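Local coordinates for protein aerobactin synthase IucA (Klebsiella pneumoniae subsp. pneumoniae, PDB 5JM8) that binds ATP and magnesium and, as an NIS synthetase, probably catalyses an ATP-dependent ligation step in assembly of the siderophore aerobactin, at residues A[59-63]-A[492-496]. Numbering follows the deposited sequence.
Sequences PTQHH and FAVTA
An irregular loop, 59-63, lays two side chains against one side of helical segment 492-496. Gln-61 has positive phi (64/16), and His-62 (-81/61) centres an inverse gamma turn with a weak bond from His-63 N to Gln-61 O (3.0 Å). CA atoms approach at Thr-60/Phe-492 (6.8 Å) and His-62/Ala-496 (6.4 Å). Within the loop, His-62 (chi1 m) donates from ND1 to Thr-60 OG1 (chi1 p) at 3.0 Å, fixing the imidazole; Thr-60 OG1 also hydrogen-bonds to Glu-506 OE1. Within the helix, Phe-492 O accepts Ala-496 N (2.8 Å) and Thr-495 OG1 (3.1 Å). No hydrogen bond joins the segments, which bury 210 Å² through van der Waals and CH-pi contact: Ala-496 CB lies over a face of the His-62 ring, 3.6 Å from its centroid and 3.3 Å from ND1, and 3.8 Å from Thr-60 OG1. His-62 NE2 is 3.8 Å from Ala-493 CA, and Thr-60 CG2 meets Phe-492 CD2 at 3.8 Å. The small alanines let the imidazole sit close to the helix. The contact thus joins the loop between strands 49-54 and 64-72 of the N-terminal antiparallel sheet to helix 475-500, with the side chain of Ala-493 about 7 Å from bound ATP and helices 506-521 and 364-368 and strand 566-568 alongside.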
ATOM      1  N   PRO A  59      28.319   8.852 -33.189  1.00 22.05           N
ATOM      2  CA  PRO A  59      29.314   7.895 -33.688  1.00 24.83           C
ATOM      3  C   PRO A  59      28.869   6.446 -33.535  1.00 29.34           C
ATOM      4  O   PRO A  59      29.612   5.537 -33.904  1.00 34.52           O
ATOM      5  CB  PRO A  59      30.542   8.178 -32.820  1.00 23.44           C
ATOM      6  CG  PRO A  59      30.003   8.776 -31.579  1.00 20.60           C
ATOM      7  CD  PRO A  59      28.796   9.559 -31.986  1.00 19.68           C
ATOM      8  N   THR A  60      27.674   6.244 -32.990  1.00 25.21           N
ATOM      9  CA  THR A  60      27.070   4.921 -32.912  1.00 23.57           C
ATOM     10  C   THR A  60      25.773   4.900 -33.715  1.00 27.43           C
ATOM     11  O   THR A  60      24.925   4.033 -33.523  1.00 32.78           O
ATOM     12  CB  THR A  60      26.791   4.512 -31.454  1.00 19.66           C
ATOM     13  OG1 THR A  60      26.084   5.564 -30.784  1.00 21.82           O
ATOM     14  CG2 THR A  60      28.094   4.238 -30.724  1.00 18.70           C
ATOM     15  N   GLN A  61      25.639   5.868 -34.619  1.00 28.12           N
ATOM     16  CA  GLN A  61      24.516   5.944 -35.554  1.00 22.99           C
ATOM     17  C   GLN A  61      23.150   6.140 -34.883  1.00 19.74           C
ATOM     18  O   GLN A  61      22.115   5.934 -35.518  1.00 19.54           O
ATOM     19  CB  GLN A  61      24.476   4.691 -36.433  1.00 21.87           C
ATOM     20  CG  GLN A  61      25.684   4.533 -37.349  1.00 24.61           C
ATOM     21  CD  GLN A  61      26.806   3.706 -36.742  1.00 26.16           C
ATOM     22  OE1 GLN A  61      26.569   2.691 -36.086  1.00 29.02           O
ATOM     23  NE2 GLN A  61      28.041   4.133 -36.976  1.00 24.17           N
ATOM     24  N   HIS A  62      23.141   6.531 -33.612  1.00 19.26           N
ATOM     25  CA  HIS A  62      21.907   6.976 -32.969  1.00 18.47           C
ATOM     26  C   HIS A  62      21.639   8.434 -33.346  1.00 20.22           C
ATOM     27  O   HIS A  62      21.589   9.308 -32.480  1.00 23.29           O
ATOM     28  CB  HIS A  62      21.982   6.834 -31.443  1.00 17.79           C
ATOM     29  CG  HIS A  62      22.015   5.416 -30.958  1.00 19.83           C
ATOM     30  ND1 HIS A  62      23.187   4.703 -30.819  1.00 21.50           N
ATOM     31  CD2 HIS A  62      21.021   4.585 -30.563  1.00 17.65           C
ATOM     32  CE1 HIS A  62      22.913   3.492 -30.366  1.00 20.58           C
ATOM     33  NE2 HIS A  62      21.606   3.394 -30.203  1.00 18.88           N
ATOM     34  N   HIS A  63      21.476   8.693 -34.641  1.00 18.67           N
ATOM     35  CA  HIS A  63      21.303  10.056 -35.136  1.00 21.08           C
ATOM     36  C   HIS A  63      19.912  10.607 -34.854  1.00 21.36           C
ATOM     37  O   HIS A  63      18.952   9.853 -34.694  1.00 18.29           O
ATOM     38  CB  HIS A  63      21.558  10.121 -36.646  1.00 26.14           C
ATOM     39  CG  HIS A  63      22.890   9.586 -37.061  1.00 28.06           C
ATOM     40  ND1 HIS A  63      24.079  10.168 -36.679  1.00 26.57           N
ATOM     41  CD2 HIS A  63      23.221   8.526 -37.835  1.00 27.26           C
ATOM     42  CE1 HIS A  63      25.086   9.485 -37.192  1.00 25.61           C
ATOM     43  NE2 HIS A  63      24.593   8.484 -37.900  1.00 25.89           N
ATOM     44  N   PHE A 492      25.897   0.875 -25.990  1.00 18.75           N
ATOM     45  CA  PHE A 492      26.026   2.098 -26.772  1.00 17.97           C
ATOM     46  C   PHE A 492      24.699   2.855 -26.845  1.00 19.41           C
ATOM     47  O   PHE A 492      24.683   4.051 -27.131  1.00 22.20           O
ATOM     48  CB  PHE A 492      26.543   1.789 -28.181  1.00 21.06           C
ATOM     49  CG  PHE A 492      27.965   1.275 -28.216  1.00 26.77           C
ATOM     50  CD1 PHE A 492      28.804   1.411 -27.118  1.00 29.49           C
ATOM     51  CD2 PHE A 492      28.463   0.660 -29.352  1.00 28.24           C
ATOM     52  CE1 PHE A 492      30.106   0.939 -27.155  1.00 30.21           C
ATOM     53  CE2 PHE A 492      29.764   0.186 -29.392  1.00 27.74           C
ATOM     54  CZ  PHE A 492      30.583   0.326 -28.294  1.00 28.14           C
ATOM     55  N   ALA A 493      23.590   2.170 -26.576  1.00 17.84           N
ATOM     56  CA  ALA A 493      22.296   2.838 -26.501  1.00 16.14           C
ATOM     57  C   ALA A 493      22.238   3.683 -25.239  1.00 16.74           C
ATOM     58  O   ALA A 493      21.607   4.740 -25.211  1.00 17.48           O
ATOM     59  CB  ALA A 493      21.165   1.832 -26.519  1.00 15.95           C
ATOM     60  N   VAL A 494      22.910   3.209 -24.195  1.00 16.43           N
ATOM     61  CA  VAL A 494      23.010   3.950 -22.945  1.00 16.48           C
ATOM     62  C   VAL A 494      23.856   5.204 -23.150  1.00 19.89           C
ATOM     63  O   VAL A 494      23.436   6.307 -22.804  1.00 23.82           O
ATOM     64  CB  VAL A 494      23.616   3.075 -21.819  1.00 15.57           C
ATOM     65  CG1 VAL A 494      23.903   3.900 -20.575  1.00 13.92           C
ATOM     66  CG2 VAL A 494      22.687   1.921 -21.492  1.00 13.99           C
ATOM     67  N   THR A 495      25.044   5.032 -23.718  1.00 18.79           N
ATOM     68  CA  THR A 495      25.957   6.151 -23.930  1.00 18.81           C
ATOM     69  C   THR A 495      25.381   7.146 -24.939  1.00 20.34           C
ATOM     70  O   THR A 495      25.573   8.354 -24.808  1.00 20.45           O
ATOM     71  CB  THR A 495      27.339   5.668 -24.421  1.00 19.93           C
ATOM     72  OG1 THR A 495      27.203   4.999 -25.679  1.00 21.75           O
ATOM     73  CG2 THR A 495      27.962   4.714 -23.414  1.00 20.24           C
ATOM     74  N   ALA A 496      24.668   6.630 -25.937  1.00 24.45           N
ATOM     75  CA  ALA A 496      24.067   7.466 -26.973  1.00 20.27           C
ATOM     76  C   ALA A 496      22.929   8.318 -26.425  1.00 17.39           C
ATOM     77  O   ALA A 496      22.811   9.494 -26.764  1.00 15.69           O
ATOM     78  CB  ALA A 496      23.563   6.604 -28.117  1.00 21.34           C
TER